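Local coordinates for stress-response A/B barrel domain-containing protein (Thermobifida fusca, PDB 3BGU) that is of unknown function but forms a dimer of ferredoxin-like, stress-responsive alpha/beta barrel domains and holds nitrobenzene in a pocket between sheet and helices, at residues Ile25-Trp30 and Asp73-Ala78. Residues are numbered along the deposited sequence; the frame is centred on the assembly and turned at random.
With NBZ (nitrobenzene), chain N; EDO (1,2-ethanediol), chain J.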
ATOM      1  N   ILE A  25      -1.942  -3.972   3.138  1.00  2.21           N
ATOM      2  CA  ILE A  25      -1.292  -2.685   3.329  1.00  2.39           C
ATOM      3  C   ILE A  25      -1.741  -2.065   4.637  1.00  2.16           C
ATOM      4  O   ILE A  25      -2.964  -2.012   4.939  1.00  2.40           O
ATOM      5  CB  ILE A  25      -1.615  -1.708   2.247  1.00  2.67           C
ATOM      6  CG1 ILE A  25      -1.048  -2.251   0.915  1.00  4.57           C
ATOM      7  CG2 ILE A  25      -1.009  -0.320   2.497  1.00  5.84           C
ATOM      8  CD1 ILE A  25      -1.680  -1.570  -0.353  1.00  5.90           C
ATOM      9  N   ALA A  26      -0.772  -1.565   5.385  1.00  2.64           N
ATOM     10  CA  ALA A  26      -1.031  -0.666   6.509  1.00  2.82           C
ATOM     11  C   ALA A  26      -0.207   0.608   6.399  1.00  2.67           C
ATOM     12  O   ALA A  26       0.981   0.546   6.139  1.00  2.65           O
ATOM     13  CB  ALA A  26      -0.722  -1.361   7.841  1.00  5.19           C
ATOM     14  N   LEU A  27      -0.878   1.742   6.610  1.00  2.54           N
ATOM     15  CA  LEU A  27      -0.208   3.040   6.679  1.00  3.14           C
ATOM     16  C   LEU A  27      -0.308   3.576   8.119  1.00  3.41           C
ATOM     17  O   LEU A  27      -1.380   3.503   8.726  1.00  2.47           O
ATOM     18  CB  LEU A  27      -0.795   4.051   5.719  1.00  3.19           C
ATOM     19  CG  LEU A  27      -0.915   3.615   4.264  1.00  5.20           C
ATOM     20  CD1 LEU A  27      -1.467   4.739   3.375  1.00  5.76           C
ATOM     21  CD2 LEU A  27       0.435   3.102   3.682  1.00  6.27           C
ATOM     22  N   PHE A  28       0.829   4.040   8.630  1.00  3.05           N
ATOM     23  CA  PHE A  28       0.967   4.562   9.966  1.00  2.53           C
ATOM     24  C   PHE A  28       1.219   6.066   9.965  1.00  3.94           C
ATOM     25  O   PHE A  28       1.983   6.590   9.149  1.00  2.65           O
ATOM     26  CB  PHE A  28       2.141   3.921  10.686  1.00  2.59           C
ATOM     27  CG  PHE A  28       2.162   2.436  10.649  1.00  2.24           C
ATOM     28  CD1 PHE A  28       1.014   1.667  10.795  1.00  2.38           C
ATOM     29  CD2 PHE A  28       3.392   1.784  10.574  1.00  2.58           C
ATOM     30  CE1 PHE A  28       1.154   0.243  10.728  1.00  3.31           C
ATOM     31  CE2 PHE A  28       3.508   0.404  10.496  1.00  2.53           C
ATOM     32  CZ  PHE A  28       2.407  -0.363  10.580  1.00  3.17           C
ATOM     33  N   ARG A  29       0.612   6.724  10.948  0.50  2.90           N
ATOM     34  CA  ARG A  29       0.835   8.143  11.306  0.50  5.32           C
ATOM     35  C   ARG A  29       1.364   8.144  12.745  0.50  5.63           C
ATOM     36  O   ARG A  29       0.642   7.743  13.671  0.50  4.14           O
ATOM     37  CB  ARG A  29      -0.485   8.910  11.233  0.50  7.00           C
ATOM     38  CG  ARG A  29      -0.437  10.377  11.717  0.50  5.67           C
ATOM     39  CD  ARG A  29      -1.695  11.171  11.278  0.50  3.26           C
ATOM     40  NE  ARG A  29      -2.770  11.096  12.258  0.50  7.33           N
ATOM     41  CZ  ARG A  29      -2.918  11.951  13.275  0.50  2.75           C
ATOM     42  NH1 ARG A  29      -2.081  12.965  13.432  0.50  2.00           N
ATOM     43  NH2 ARG A  29      -3.928  11.813  14.109  0.50  2.82           N
ATOM     44  N   TRP A  30       2.609   8.571  12.947  1.00  6.98           N
ATOM     45  CA  TRP A  30       3.233   8.498  14.267  1.00  8.15           C
ATOM     46  C   TRP A  30       2.598   9.517  15.191  1.00  8.54           C
ATOM     47  O   TRP A  30       2.067  10.528  14.711  1.00  8.23           O
ATOM     48  CB  TRP A  30       4.730   8.720  14.205  1.00  8.12           C
ATOM     49  CG  TRP A  30       5.477   7.824  13.280  1.00  9.48           C
ATOM     50  CD1 TRP A  30       6.368   8.211  12.314  1.00  7.05           C
ATOM     51  CD2 TRP A  30       5.421   6.395  13.219  1.00  5.21           C
ATOM     52  NE1 TRP A  30       6.883   7.139  11.713  1.00  4.11           N
ATOM     53  CE2 TRP A  30       6.313   5.996  12.219  1.00  7.06           C
ATOM     54  CE3 TRP A  30       4.728   5.400  13.948  1.00  8.26           C
ATOM     55  CZ2 TRP A  30       6.544   4.657  11.925  1.00  2.52           C
ATOM     56  CZ3 TRP A  30       4.934   4.064  13.625  1.00  9.17           C
ATOM     57  CH2 TRP A  30       5.815   3.709  12.589  1.00  4.05           C
ATOM     58  N   ASP A  73       3.142   8.614   7.625  1.00  2.47           N
ATOM     59  CA  ASP A  73       4.574   8.604   7.870  1.00  2.55           C
ATOM     60  C   ASP A  73       5.296   7.347   7.413  1.00  2.51           C
ATOM     61  O   ASP A  73       6.520   7.361   7.323  1.00  3.43           O
ATOM     62  CB  ASP A  73       4.847   8.748   9.376  1.00  2.58           C
ATOM     63  CG  ASP A  73       4.375  10.075   9.900  1.00  4.14           C
ATOM     64  OD1 ASP A  73       4.979  11.072   9.502  1.00  5.00           O
ATOM     65  OD2 ASP A  73       3.335  10.135  10.596  1.00 11.01           O
ATOM     66  N   PHE A  74       4.580   6.229   7.265  1.00  2.34           N
ATOM     67  CA  PHE A  74       5.210   4.914   7.090  1.00  2.29           C
ATOM     68  C   PHE A  74       4.185   3.963   6.454  1.00  2.60           C
ATOM     69  O   PHE A  74       2.990   4.049   6.787  1.00  3.71           O
ATOM     70  CB  PHE A  74       5.741   4.415   8.483  1.00  2.18           C
ATOM     71  CG  PHE A  74       6.812   3.385   8.379  1.00  2.62           C
ATOM     72  CD1 PHE A  74       6.473   2.075   8.178  1.00  2.16           C
ATOM     73  CD2 PHE A  74       8.155   3.742   8.529  1.00  2.41           C
ATOM     74  CE1 PHE A  74       7.425   1.095   8.079  1.00  2.89           C
ATOM     75  CE2 PHE A  74       9.142   2.747   8.402  1.00  2.60           C
ATOM     76  CZ  PHE A  74       8.753   1.427   8.159  1.00  5.77           C
ATOM     77  N   ALA A  75       4.691   3.052   5.615  1.00  2.60           N
ATOM     78  CA  ALA A  75       3.905   2.010   4.921  1.00  3.32           C
ATOM     79  C   ALA A  75       4.512   0.644   5.159  1.00  3.51           C
ATOM     80  O   ALA A  75       5.768   0.512   5.163  1.00  2.69           O
ATOM     81  CB  ALA A  75       3.862   2.285   3.388  1.00  3.24           C
ATOM     82  N   VAL A  76       3.670  -0.368   5.348  0.50  2.20           N
ATOM     83  CA  VAL A  76       4.104  -1.772   5.202  0.50  2.62           C
ATOM     84  C   VAL A  76       3.131  -2.510   4.252  0.50  2.34           C
ATOM     85  O   VAL A  76       1.909  -2.365   4.361  0.50  2.45           O
ATOM     86  CB  VAL A  76       4.239  -2.492   6.572  0.50  2.11           C
ATOM     87  CG1 VAL A  76       2.896  -2.496   7.290  0.50  2.55           C
ATOM     88  CG2 VAL A  76       4.761  -3.931   6.408  0.50  5.19           C
ATOM     89  N   VAL A  77       3.687  -3.329   3.351  1.00  2.51           N
ATOM     90  CA  VAL A  77       2.934  -4.111   2.357  1.00  4.80           C
ATOM     91  C   VAL A  77       3.387  -5.570   2.479  1.00  3.85           C
ATOM     92  O   VAL A  77       4.579  -5.851   2.588  1.00  5.65           O
ATOM     93  CB  VAL A  77       3.199  -3.630   0.907  1.00  5.23           C
ATOM     94  CG1 VAL A  77       2.242  -4.308  -0.098  1.00  9.41           C
ATOM     95  CG2 VAL A  77       3.147  -2.087   0.802  1.00  5.35           C
ATOM     96  N   ALA A  78       2.424  -6.483   2.480  1.00  3.17           N
ATOM     97  CA  ALA A  78       2.731  -7.911   2.602  1.00  4.52           C
ATOM     98  C   ALA A  78       1.799  -8.658   1.706  1.00  4.61           C
ATOM     99  O   ALA A  78       0.585  -8.415   1.748  1.00  5.06           O
ATOM    100  CB  ALA A  78       2.552  -8.420   4.055  1.00  2.54           C
TER
HETATM  101  C1  NBZ N 112       1.813  -5.416   9.478  1.00  4.89           C
HETATM  102  C2  NBZ N 112       3.051  -6.041   9.496  1.00  5.07           C
HETATM  103  C3  NBZ N 112       3.975  -5.748  10.457  1.00  5.32           C
HETATM  104  C4  NBZ N 112       3.628  -4.881  11.473  1.00  5.78           C
HETATM  105  C5  NBZ N 112       2.397  -4.231  11.490  1.00  2.42           C
HETATM  106  C6  NBZ N 112       1.451  -4.524  10.495  1.00  2.11           C
HETATM  107  N1  NBZ N 112       0.175  -3.916  10.484  1.00  7.24           N
HETATM  108  O1  NBZ N 112      -0.123  -2.985  11.243  1.00  2.61           O
HETATM  109  O2  NBZ N 112      -0.704  -4.284   9.670  1.00  2.45           O
HETATM  110  C1  EDO J 108       5.584  13.095  12.931  1.00 21.39           C
HETATM  111  O1  EDO J 108       4.911  13.978  13.834  1.00 23.08           O
HETATM  112  C2  EDO J 108       4.508  12.323  12.208  1.00 12.07           C
HETATM  113  O2  EDO J 108       3.220  12.613  12.787  1.00 28.01           O
HETATM  114  O   HOH W   1       8.532   7.257   9.315  1.00  5.12           O
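The indole of W30 lies obliquely across D73 and F74, its CD1 3.4 Å from D73 CB and its CZ2 3.5 Å from F74 CB, while one face takes F28 CB off-centre. The backbone N of W30 gives a hydrogen bond to D73 OD2 at 2.9 Å, reaching it on the anti side and 32° out of the carboxylate plane. At the indole edge, water 1 accepts from W30 NE1 and donates to D73 O, fixing the ring's rotation. Were W30 cut back to an alanine, the water would probably lose its indole donor and a gap open over D73 CB and F74 CB, next to V39 of helix 36-48. D73 belongs to a classic beta bulge: both it and F74 face F28, whose carbonyl O takes D73 N at 2.8 Å and F74 N only weakly. Beyond the bulge the pairing is regular and antiparallel, A26 and V76 exchanging two nearly straight bonds. These are the central strands of the four-stranded ferredoxin-like sheet, and they illustrate how such a sheet serves two different interfaces. On one face, I25 CG1 rests 4.0 Å from V77 CG1 and L27 CD2 3.5 Å from A75 CB; the second subunit packs here, its V77 against I25 and its F114 against A75. The other face looks to the helices and carries the nitrobenzene pocket, with A26, F28 and V76 as part of its wall. With CG beside the backbone N (chi1 -51°), the F28 ring runs alongside that of F74 and presents its edge to the ligand, CE1 standing 3.5 Å from nitro oxygen O1. V76 CG1 touches both the ligand ring and F28 CZ, and R109 and H24 hydrogen-bond to the nitrobenzene from outside this strand pair.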